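Local coordinates for protein 2-ON-2 hemoglobin (Agrobacterium tumefaciens, PDB 2XYK) that binds a heme b and, as a group II truncated hemoglobin, probably binds or carries oxygen, at residues A20-F25 with D55-Y60; G59-P64 with E112-P117; D15-A20 with E103-A108. All coordinates share one frame; numbering follows the deposited sequence.

Contact 1 of 3, residues A20-F25 with D55-Y60; sequences ALTRRF and DYLTGY. With HEM (protoporphyrin IX containing Fe), chain C.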
loop_
_atom_site.group_PDB
_atom_site.type_symbol
_atom_site.label_atom_id
_atom_site.label_comp_id
_atom_site.label_asym_id
_atom_site.label_seq_id
_atom_site.Cartn_x
_atom_site.Cartn_y
_atom_site.Cartn_z
ATOM N N ALA A 20 7.910 1.427 7.961
ATOM C CA ALA A 20 8.968 0.749 7.182
ATOM C C ALA A 20 8.395 0.190 5.876
ATOM O O ALA A 20 9.031 0.247 4.809
ATOM C CB ALA A 20 9.622 -0.372 8.006
ATOM N N LEU A 21 7.183 -0.359 5.973
ATOM C CA LEU A 21 6.514 -0.911 4.804
ATOM C C LEU A 21 6.356 0.158 3.724
ATOM O O LEU A 21 6.754 -0.047 2.593
ATOM C CB LEU A 21 5.150 -1.504 5.180
ATOM C CG LEU A 21 4.281 -2.037 4.034
ATOM C CD1 LEU A 21 4.882 -3.296 3.355
ATOM C CD2 LEU A 21 2.911 -2.342 4.584
ATOM N N THR A 22 5.771 1.292 4.088
ATOM C CA THR A 22 5.418 2.321 3.119
ATOM C C THR A 22 6.690 2.991 2.562
ATOM O O THR A 22 6.750 3.307 1.378
ATOM C CB THR A 22 4.455 3.351 3.760
ATOM O OG1 THR A 22 3.330 2.655 4.323
ATOM C CG2 THR A 22 3.927 4.343 2.732
ATOM N N ARG A 23 7.694 3.201 3.427
ATOM C CA ARG A 23 8.992 3.743 3.015
ATOM C C ARG A 23 9.667 2.850 2.010
ATOM O O ARG A 23 10.167 3.347 1.000
ATOM C CB ARG A 23 9.940 3.980 4.201
ATOM C CG ARG A 23 11.340 4.593 3.845
ATOM C CD ARG A 23 11.254 6.072 3.410
ATOM N NE ARG A 23 10.437 6.862 4.330
ATOM C CZ ARG A 23 10.897 7.632 5.315
ATOM N NH1 ARG A 23 12.203 7.770 5.542
ATOM N NH2 ARG A 23 10.035 8.285 6.081
ATOM N N ARG A 24 9.725 1.545 2.304
ATOM C CA ARG A 24 10.381 0.598 1.412
ATOM C C ARG A 24 9.642 0.464 0.070
ATOM O O ARG A 24 10.277 0.247 -0.955
ATOM C CB ARG A 24 10.516 -0.784 2.086
ATOM C CG ARG A 24 11.312 -1.827 1.263
ATOM C CD ARG A 24 12.762 -1.314 0.977
ATOM N NE ARG A 24 13.586 -2.298 0.260
ATOM C CZ ARG A 24 14.626 -2.010 -0.525
ATOM N NH1 ARG A 24 14.981 -0.752 -0.747
ATOM N NH2 ARG A 24 15.303 -2.997 -1.108
ATOM N N PHE A 25 8.306 0.547 0.096
ATOM C CA PHE A 25 7.472 0.492 -1.126
ATOM C C PHE A 25 7.815 1.583 -2.149
ATOM O O PHE A 25 8.037 1.284 -3.314
ATOM C CB PHE A 25 5.990 0.593 -0.748
ATOM C CG PHE A 25 5.048 0.639 -1.929
ATOM C CD1 PHE A 25 4.909 -0.461 -2.777
ATOM C CD2 PHE A 25 4.261 1.774 -2.164
ATOM C CE1 PHE A 25 4.017 -0.427 -3.873
ATOM C CE2 PHE A 25 3.376 1.817 -3.258
ATOM C CZ PHE A 25 3.257 0.708 -4.105
ATOM N N ASP A 55 -0.891 6.668 6.013
ATOM C CA ASP A 55 -2.140 6.931 6.752
ATOM C C ASP A 55 -3.238 5.943 6.351
ATOM O O ASP A 55 -3.978 5.462 7.207
ATOM C CB ASP A 55 -2.684 8.347 6.484
ATOM C CG ASP A 55 -1.903 9.449 7.202
ATOM O OD1 ASP A 55 -1.024 9.142 8.065
ATOM O OD2 ASP A 55 -2.147 10.633 6.853
ATOM N N TYR A 56 -3.353 5.678 5.041
ATOM C CA TYR A 56 -4.339 4.720 4.547
ATOM C C TYR A 56 -4.071 3.340 5.151
ATOM O O TYR A 56 -4.989 2.680 5.607
ATOM C CB TYR A 56 -4.363 4.606 3.014
ATOM C CG TYR A 56 -5.349 3.536 2.550
ATOM C CD1 TYR A 56 -6.693 3.842 2.416
ATOM C CD2 TYR A 56 -4.951 2.202 2.348
ATOM C CE1 TYR A 56 -7.638 2.868 2.052
ATOM C CE2 TYR A 56 -5.899 1.196 1.974
ATOM C CZ TYR A 56 -7.232 1.570 1.821
ATOM O OH TYR A 56 -8.201 0.670 1.459
ATOM N N LEU A 57 -2.818 2.900 5.144
ATOM C CA LEU A 57 -2.507 1.554 5.635
ATOM C C LEU A 57 -2.654 1.430 7.166
ATOM O O LEU A 57 -3.082 0.399 7.677
ATOM C CB LEU A 57 -1.113 1.113 5.174
ATOM C CG LEU A 57 -0.996 0.613 3.732
ATOM C CD1 LEU A 57 0.486 0.317 3.458
ATOM C CD2 LEU A 57 -1.845 -0.633 3.457
ATOM N N THR A 58 -2.305 2.497 7.876
ATOM C CA THR A 58 -2.475 2.570 9.301
ATOM C C THR A 58 -3.938 2.234 9.672
ATOM O O THR A 58 -4.159 1.341 10.487
ATOM C CB THR A 58 -2.015 3.975 9.807
ATOM O OG1 THR A 58 -0.602 4.116 9.565
ATOM C CG2 THR A 58 -2.268 4.175 11.293
ATOM N N GLY A 59 -4.912 2.937 9.079
ATOM C CA GLY A 59 -6.349 2.678 9.317
ATOM C C GLY A 59 -6.803 1.314 8.785
ATOM O O GLY A 59 -7.417 0.527 9.524
ATOM N N TYR A 60 -6.501 1.038 7.508
ATOM C CA TYR A 60 -6.836 -0.239 6.857
ATOM C C TYR A 60 -6.443 -1.521 7.677
ATOM O O TYR A 60 -7.166 -2.534 7.663
ATOM C CB TYR A 60 -6.188 -0.272 5.464
ATOM C CG TYR A 60 -6.421 -1.556 4.706
ATOM C CD1 TYR A 60 -7.597 -1.751 3.960
ATOM C CD2 TYR A 60 -5.478 -2.573 4.734
ATOM C CE1 TYR A 60 -7.826 -2.938 3.261
ATOM C CE2 TYR A 60 -5.695 -3.777 4.046
ATOM C CZ TYR A 60 -6.870 -3.951 3.305
ATOM O OH TYR A 60 -7.062 -5.141 2.627
HETATM C CHA HEM C . -2.805 7.124 -4.689
HETATM C CHB HEM C . -1.119 4.257 -8.319
HETATM C CHC HEM C . -3.267 0.454 -6.130
HETATM C CHD HEM C . -3.842 3.097 -2.121
HETATM C C1A HEM C . -2.234 6.691 -5.881
HETATM C C2A HEM C . -1.700 7.539 -6.932
HETATM C C3A HEM C . -1.247 6.766 -7.926
HETATM C C4A HEM C . -1.457 5.378 -7.549
HETATM C CMA HEM C . -0.591 7.193 -9.279
HETATM C CAA HEM C . -1.693 9.086 -6.847
HETATM C CBA HEM C . -0.522 9.491 -5.918
HETATM C CGA HEM C . -0.698 10.827 -5.196
HETATM O O1A HEM C . -1.801 11.448 -5.169
HETATM O O2A HEM C . 0.304 11.295 -4.602
HETATM C C1B HEM C . -1.577 2.969 -8.081
HETATM C C2B HEM C . -1.428 1.784 -8.921
HETATM C C3B HEM C . -2.031 0.749 -8.292
HETATM C C4B HEM C . -2.573 1.240 -7.040
HETATM C CMB HEM C . -0.706 1.703 -10.277
HETATM C CAB HEM C . -2.173 -0.727 -8.749
HETATM C CBB HEM C . -3.032 -1.057 -9.717
HETATM C C1C HEM C . -3.573 0.810 -4.846
HETATM C C2C HEM C . -4.076 -0.071 -3.826
HETATM C C3C HEM C . -4.231 0.641 -2.700
HETATM C C4C HEM C . -3.833 2.011 -2.992
HETATM C CMC HEM C . -4.353 -1.570 -4.094
HETATM C CAC HEM C . -4.758 0.115 -1.334
HETATM C CBC HEM C . -4.171 -0.947 -0.736
HETATM C C1D HEM C . -3.714 4.440 -2.427
HETATM C C2D HEM C . -4.040 5.562 -1.557
HETATM C C3D HEM C . -3.720 6.810 -2.362
HETATM C C4D HEM C . -3.234 6.337 -3.635
HETATM C CMD HEM C . -4.588 5.490 -0.111
HETATM C CAD HEM C . -3.886 8.285 -1.917
HETATM C CBD HEM C . -5.313 8.636 -2.353
HETATM C CGD HEM C . -5.604 10.110 -2.175
HETATM O O1D HEM C . -5.215 10.934 -3.045
HETATM O O2D HEM C . -6.221 10.439 -1.142
HETATM N NA HEM C . -2.069 5.380 -6.286
HETATM N NB HEM C . -2.263 2.584 -6.939
HETATM N NC HEM C . -3.443 2.071 -4.318
HETATM N ND HEM C . -3.240 4.944 -3.624
HETATM FE FE HEM C . -2.790 3.748 -5.277
HETATM O O HOH W 1 -1.066 3.474 -4.442
#
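Leu57 places CG anti to its own carbonyl carbon (chi1 -79°), which extends its CD1 methyl toward helix 14-31. Leu21 turns the other way, CG anti to the backbone N (chi1 176°), and presents CD2. The two leucines cross at about a right angle, Leu21 CD2 lying 3.8 Å from Leu57 CD1. The same CD1 methyl also sits 3.8 Å from Thr22 OG1, where the two side chains run past each other in opposite directions. This is plain van der Waals contact: Thr22 OG1 is hydrogen-bonded to Val18 O, one turn back, so the buried hydroxyl has its partner there and meets the methyl by packing alone. One residue before Leu57, Tyr56 turns to the heme instead. Its CB comes within 3.3 Å of the heme methyl CMD, which meets the ring obliquely, while CE2 lies 3.7 Å from the heme vinyl carbon CAC. The heme FE binds the O of water 1 at 1.9 Å, with His80 as its axial protein ligand; Ser49, Lys52 and Tyr67 hydrogen-bond to the heme. Helices 14-31 and 47-60 meeting beside the heme correspond to the B/E pair of the 2-on-2 globin fold.

Contact 2 of 3, residues G59-P64 with E112-P117; sequences GYLGGP and EIIWAP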
loop_
_atom_site.group_PDB
_atom_site.type_symbol
_atom_site.label_atom_id
_atom_site.label_comp_id
_atom_site.label_asym_id
_atom_site.label_seq_id
_atom_site.Cartn_x
_atom_site.Cartn_y
_atom_site.Cartn_z
ATOM N N GLY A 59 -4.912 2.937 9.079
ATOM C CA GLY A 59 -6.349 2.678 9.317
ATOM C C GLY A 59 -6.803 1.314 8.785
ATOM O O GLY A 59 -7.417 0.527 9.524
ATOM N N TYR A 60 -6.501 1.038 7.508
ATOM C CA TYR A 60 -6.836 -0.239 6.857
ATOM C C TYR A 60 -6.443 -1.521 7.677
ATOM O O TYR A 60 -7.166 -2.534 7.663
ATOM C CB TYR A 60 -6.188 -0.272 5.464
ATOM C CG TYR A 60 -6.421 -1.556 4.706
ATOM C CD1 TYR A 60 -7.597 -1.751 3.960
ATOM C CD2 TYR A 60 -5.478 -2.573 4.734
ATOM C CE1 TYR A 60 -7.826 -2.938 3.261
ATOM C CE2 TYR A 60 -5.695 -3.777 4.046
ATOM C CZ TYR A 60 -6.870 -3.951 3.305
ATOM O OH TYR A 60 -7.062 -5.141 2.627
ATOM N N LEU A 61 -5.312 -1.464 8.383
ATOM C CA LEU A 61 -4.805 -2.633 9.137
ATOM C C LEU A 61 -5.322 -2.726 10.574
ATOM O O LEU A 61 -4.974 -3.636 11.329
ATOM C CB LEU A 61 -3.267 -2.660 9.111
ATOM C CG LEU A 61 -2.623 -2.838 7.731
ATOM C CD1 LEU A 61 -1.158 -2.420 7.709
ATOM C CD2 LEU A 61 -2.798 -4.272 7.254
ATOM N N GLY A 62 -6.168 -1.793 10.960
ATOM C CA GLY A 62 -6.786 -1.883 12.266
ATOM C C GLY A 62 -6.188 -0.897 13.235
ATOM O O GLY A 62 -6.590 -0.864 14.385
ATOM N N GLY A 63 -5.216 -0.110 12.771
ATOM C CA GLY A 63 -4.719 1.030 13.553
ATOM C C GLY A 63 -5.717 2.193 13.585
ATOM O O GLY A 63 -6.854 2.075 13.109
ATOM N N PRO A 64 -5.297 3.331 14.149
ATOM C CA PRO A 64 -6.129 4.546 14.141
ATOM C C PRO A 64 -6.551 5.002 12.716
ATOM O O PRO A 64 -5.723 4.999 11.815
ATOM C CB PRO A 64 -5.238 5.610 14.810
ATOM C CG PRO A 64 -3.873 4.984 14.994
ATOM C CD PRO A 64 -4.004 3.503 14.849
ATOM N N GLU A 112 0.278 -13.314 4.112
ATOM C CA GLU A 112 -0.786 -13.942 3.326
ATOM C C GLU A 112 -2.169 -13.340 3.591
ATOM O O GLU A 112 -2.950 -13.090 2.641
ATOM C CB GLU A 112 -0.822 -15.465 3.546
ATOM C CG GLU A 112 -2.046 -16.128 2.915
ATOM O OE1 GLU A 112 -2.011 -17.966 4.529
ATOM O OE2 GLU A 112 -3.626 -18.345 3.342
ATOM N N ILE A 113 -2.477 -13.092 4.871
ATOM C CA ILE A 113 -3.723 -12.395 5.211
ATOM C C ILE A 113 -3.829 -11.002 4.531
ATOM O O ILE A 113 -4.873 -10.642 4.029
ATOM C CB ILE A 113 -3.944 -12.296 6.741
ATOM C CG1 ILE A 113 -4.405 -13.660 7.294
ATOM C CG2 ILE A 113 -5.008 -11.245 7.059
ATOM C CD1 ILE A 113 -3.953 -13.953 8.739
ATOM N N ILE A 114 -2.732 -10.249 4.475
ATOM C CA ILE A 114 -2.790 -8.890 3.925
ATOM C C ILE A 114 -2.840 -8.893 2.406
ATOM O O ILE A 114 -3.547 -8.090 1.811
ATOM C CB ILE A 114 -1.582 -8.028 4.380
ATOM C CG1 ILE A 114 -1.648 -7.732 5.870
ATOM C CG2 ILE A 114 -1.531 -6.691 3.610
ATOM C CD1 ILE A 114 -0.295 -7.222 6.426
ATOM N N TRP A 115 -2.059 -9.790 1.798
ATOM C CA TRP A 115 -1.785 -9.800 0.367
ATOM C C TRP A 115 -2.985 -10.080 -0.514
ATOM O O TRP A 115 -3.223 -9.357 -1.493
ATOM C CB TRP A 115 -0.695 -10.827 0.036
ATOM C CG TRP A 115 -0.514 -11.031 -1.450
ATOM C CD1 TRP A 115 -0.941 -12.104 -2.205
ATOM C CD2 TRP A 115 0.134 -10.128 -2.359
ATOM N NE1 TRP A 115 -0.581 -11.912 -3.533
ATOM C CE2 TRP A 115 0.084 -10.716 -3.647
ATOM C CE3 TRP A 115 0.748 -8.868 -2.209
ATOM C CZ2 TRP A 115 0.616 -10.086 -4.779
ATOM C CZ3 TRP A 115 1.288 -8.250 -3.331
ATOM C CH2 TRP A 115 1.220 -8.856 -4.600
ATOM N N ALA A 116 -3.728 -11.150 -0.211
ATOM C CA ALA A 116 -4.841 -11.517 -1.102
ATOM C C ALA A 116 -5.832 -10.340 -1.371
ATOM O O ALA A 116 -6.109 -10.039 -2.530
ATOM C CB ALA A 116 -5.566 -12.803 -0.612
ATOM N N PRO A 117 -6.343 -9.659 -0.310
ATOM C CA PRO A 117 -7.244 -8.523 -0.526
ATOM C C PRO A 117 -6.606 -7.284 -1.180
ATOM O O PRO A 117 -7.292 -6.569 -1.894
ATOM C CB PRO A 117 -7.707 -8.166 0.898
ATOM C CG PRO A 117 -7.491 -9.424 1.696
ATOM C CD PRO A 117 -6.177 -9.918 1.130
HETATM O O HOH W 2 -5.398 -6.807 3.099
#
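The apolar part of the contact joins Leu61 to Ile114. Leu61 lies just past the end of helix 47-60, and with CG anti to its carbonyl carbon (chi1 -64°) its CD2 methyl reaches Ile114 CG1 at 3.9 Å and Ile114 CD1 at 4.0 Å. The two side chains cross at about a right angle, both buried, with Leu61 also on Ile12 and Ile114 on Leu8 and Met101. A second, more peripheral van der Waals touch is made by Tyr60, whose OH lies 3.5 Å from Pro117 CB. There the phenol end meets the pyrrolidine ring of a proline that kinks helix 108-125, having no N-H to bond to the preceding turn.

The polar part is bridged by water. Water 2 donates to Ile114 O at 2.6 Å and also bonds Tyr60 OH, in the plane of the phenol ring at its edge; the modelled 2.4 Å between that water and Tyr60 OH is short enough to be doubtful in detail.

Backbone bonds shape the turn itself. Gly62 takes a positive phi of 105° in a Schellman motif, its N bonding to Gly59 O at 3.0 Å, and so ends the helix right beside Leu61.

The direct contacts are thus all van der Waals, and the polar link between the two segments, as modelled, passes through one water whose Tyr60 side is uncertain.

Contact 3 of 3, residues D15-A20 with E103-A108; sequences DATVRA and ETIENA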
loop_
_atom_site.group_PDB
_atom_site.type_symbol
_atom_site.label_atom_id
_atom_site.label_comp_id
_atom_site.label_asym_id
_atom_site.label_seq_id
_atom_site.Cartn_x
_atom_site.Cartn_y
_atom_site.Cartn_z
ATOM N N ASP A 15 2.998 0.865 14.219
ATOM C CA ASP A 15 3.477 2.055 13.510
ATOM C C ASP A 15 4.879 1.912 12.895
ATOM O O ASP A 15 5.072 2.202 11.714
ATOM C CB ASP A 15 3.410 3.272 14.437
ATOM C CG ASP A 15 3.678 4.590 13.699
ATOM O OD1 ASP A 15 3.027 4.871 12.647
ATOM O OD2 ASP A 15 4.533 5.356 14.196
ATOM N N ALA A 16 5.852 1.464 13.689
ATOM C CA ALA A 16 7.176 1.230 13.143
ATOM C C ALA A 16 7.171 0.296 11.905
ATOM O O ALA A 16 7.973 0.478 10.970
ATOM C CB ALA A 16 8.108 0.712 14.214
ATOM N N THR A 17 6.259 -0.679 11.875
ATOM C CA THR A 17 6.172 -1.563 10.713
ATOM C C THR A 17 5.511 -0.908 9.502
ATOM O O THR A 17 5.991 -1.079 8.393
ATOM C CB THR A 17 5.466 -2.884 11.014
ATOM O OG1 THR A 17 6.200 -3.591 12.023
ATOM C CG2 THR A 17 5.403 -3.746 9.738
ATOM N N VAL A 18 4.419 -0.166 9.709
ATOM C CA VAL A 18 3.721 0.479 8.583
ATOM C C VAL A 18 4.620 1.581 8.007
ATOM O O VAL A 18 4.721 1.724 6.790
ATOM C CB VAL A 18 2.295 1.015 8.955
ATOM C CG1 VAL A 18 1.558 1.602 7.716
ATOM C CG2 VAL A 18 1.450 -0.087 9.603
ATOM N N ARG A 19 5.311 2.307 8.884
ATOM C CA ARG A 19 6.342 3.264 8.467
ATOM C C ARG A 19 7.401 2.605 7.564
ATOM O O ARG A 19 7.766 3.166 6.532
ATOM C CB ARG A 19 7.024 3.929 9.689
ATOM C CG ARG A 19 6.137 4.944 10.452
ATOM C CD ARG A 19 6.983 6.064 11.121
ATOM N NE ARG A 19 6.467 6.457 12.442
ATOM C CZ ARG A 19 5.777 7.574 12.728
ATOM N NH1 ARG A 19 5.459 8.462 11.787
ATOM N NH2 ARG A 19 5.380 7.794 13.984
ATOM N N ALA A 20 7.910 1.427 7.961
ATOM C CA ALA A 20 8.968 0.749 7.182
ATOM C C ALA A 20 8.395 0.190 5.876
ATOM O O ALA A 20 9.031 0.247 4.809
ATOM C CB ALA A 20 9.622 -0.372 8.006
ATOM N N GLU A 103 10.037 -7.861 2.967
ATOM C CA GLU A 103 11.196 -7.325 3.674
ATOM C C GLU A 103 10.901 -6.712 5.047
ATOM O O GLU A 103 11.822 -6.525 5.837
ATOM C CB GLU A 103 11.960 -6.325 2.784
ATOM C CG GLU A 103 12.886 -6.988 1.758
ATOM C CD GLU A 103 13.302 -6.020 0.635
ATOM O OE1 GLU A 103 13.320 -4.784 0.884
ATOM O OE2 GLU A 103 13.603 -6.508 -0.484
ATOM N N THR A 104 9.637 -6.387 5.338
ATOM C CA THR A 104 9.316 -5.597 6.555
ATOM C C THR A 104 8.343 -6.319 7.502
ATOM O O THR A 104 8.157 -5.885 8.642
ATOM C CB THR A 104 8.743 -4.161 6.231
ATOM O OG1 THR A 104 7.517 -4.276 5.498
ATOM C CG2 THR A 104 9.732 -3.317 5.444
ATOM N N ILE A 105 7.701 -7.385 7.018
ATOM C CA ILE A 105 6.794 -8.174 7.851
ATOM C C ILE A 105 7.277 -9.623 7.960
ATOM O O ILE A 105 7.202 -10.397 7.001
ATOM C CB ILE A 105 5.316 -8.101 7.385
ATOM C CG1 ILE A 105 4.803 -6.657 7.430
ATOM C CG2 ILE A 105 4.427 -9.059 8.239
ATOM C CD1 ILE A 105 3.514 -6.437 6.631
ATOM N N GLU A 106 7.787 -9.965 9.135
ATOM C CA GLU A 106 8.439 -11.255 9.358
ATOM C C GLU A 106 7.464 -12.445 9.255
ATOM O O GLU A 106 7.790 -13.476 8.662
ATOM C CB GLU A 106 9.162 -11.218 10.714
ATOM C CG GLU A 106 10.002 -12.435 11.045
ATOM C CD GLU A 106 9.800 -12.902 12.482
ATOM O OE1 GLU A 106 8.656 -13.300 12.816
ATOM O OE2 GLU A 106 10.776 -12.860 13.271
ATOM N N ASN A 107 6.250 -12.280 9.785
ATOM C CA ASN A 107 5.272 -13.393 9.873
ATOM C C ASN A 107 4.584 -13.740 8.525
ATOM O O ASN A 107 3.799 -12.946 7.992
ATOM C CB ASN A 107 4.247 -13.029 10.953
ATOM C CG ASN A 107 3.296 -14.144 11.285
ATOM O OD1 ASN A 107 2.744 -14.805 10.407
ATOM N ND2 ASN A 107 3.052 -14.325 12.567
ATOM N N ALA A 108 4.875 -14.925 7.981
ATOM C CA ALA A 108 4.312 -15.345 6.696
ATOM C C ALA A 108 2.798 -15.396 6.670
ATOM O O ALA A 108 2.192 -15.054 5.650
ATOM C CB ALA A 108 4.893 -16.702 6.250
#
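Thr17 and Thr104 make the close-packed half of this contact. Thr17 holds CG2 anti to its backbone N, and that methyl rests 3.7 Å from Thr104 O and 3.8 Å from Ile105 CG1; the Thr17 and Ile105 side chains cross at about a right angle. One turn along helix 14-31, Ala20 receives the methyl of Thr104: CG2 is 3.7 Å from Ala20 O and 3.9 Å from Ala20 CB. Both threonine hydroxyls are turned to backbone carbonyls of their own neighbourhoods, Thr17 OG1 to Ile12 O and Thr104 OG1 to Ala100 O, which leaves methyls to do the packing. In globin terms the B helix here meets the last part of the G helix and the turn leading into H, and Ile105, the buried member, also packs on Ile12 of helix 8-12. The looser side is the partly exposed edge at Ala20, with exposed Glu103 beyond it, in salt bridges with Arg24 and Arg99. Elsewhere on helix 14-31, not in touch with 103-108, Arg19 NH2 pairs with Asp15 OD2 at 2.6 Å, while Asp15 OD1 bonds Tyr54 OH. Farther along the turn, Asn107 is the N-cap of helix 108-125, with OD1 accepting from Leu110 N.

Contact 1 is the buried one, close to the chain centre and touching the heme through Tyr56; contacts 2 and 3 lie farther out and are only partly buried. Helix 14-31 serves contacts 1 and 3, which share Ala20, and helix 47-60 serves contacts 1 and 2, which share Gly59 and Tyr60. Methyl packing runs through all three, but the polar chemistry around it changes: a buried hydroxyl held by its own helix in contact 1, a bridging water in contact 2, Glu103 paired with Arg24 and Arg99 beside contact 3. Contacts 1 and 3 are also tied by Val18 against Leu57; contacts 2 and 3 join through Ile114 CD1 on Ile105 CD1, 3.9 Å apart.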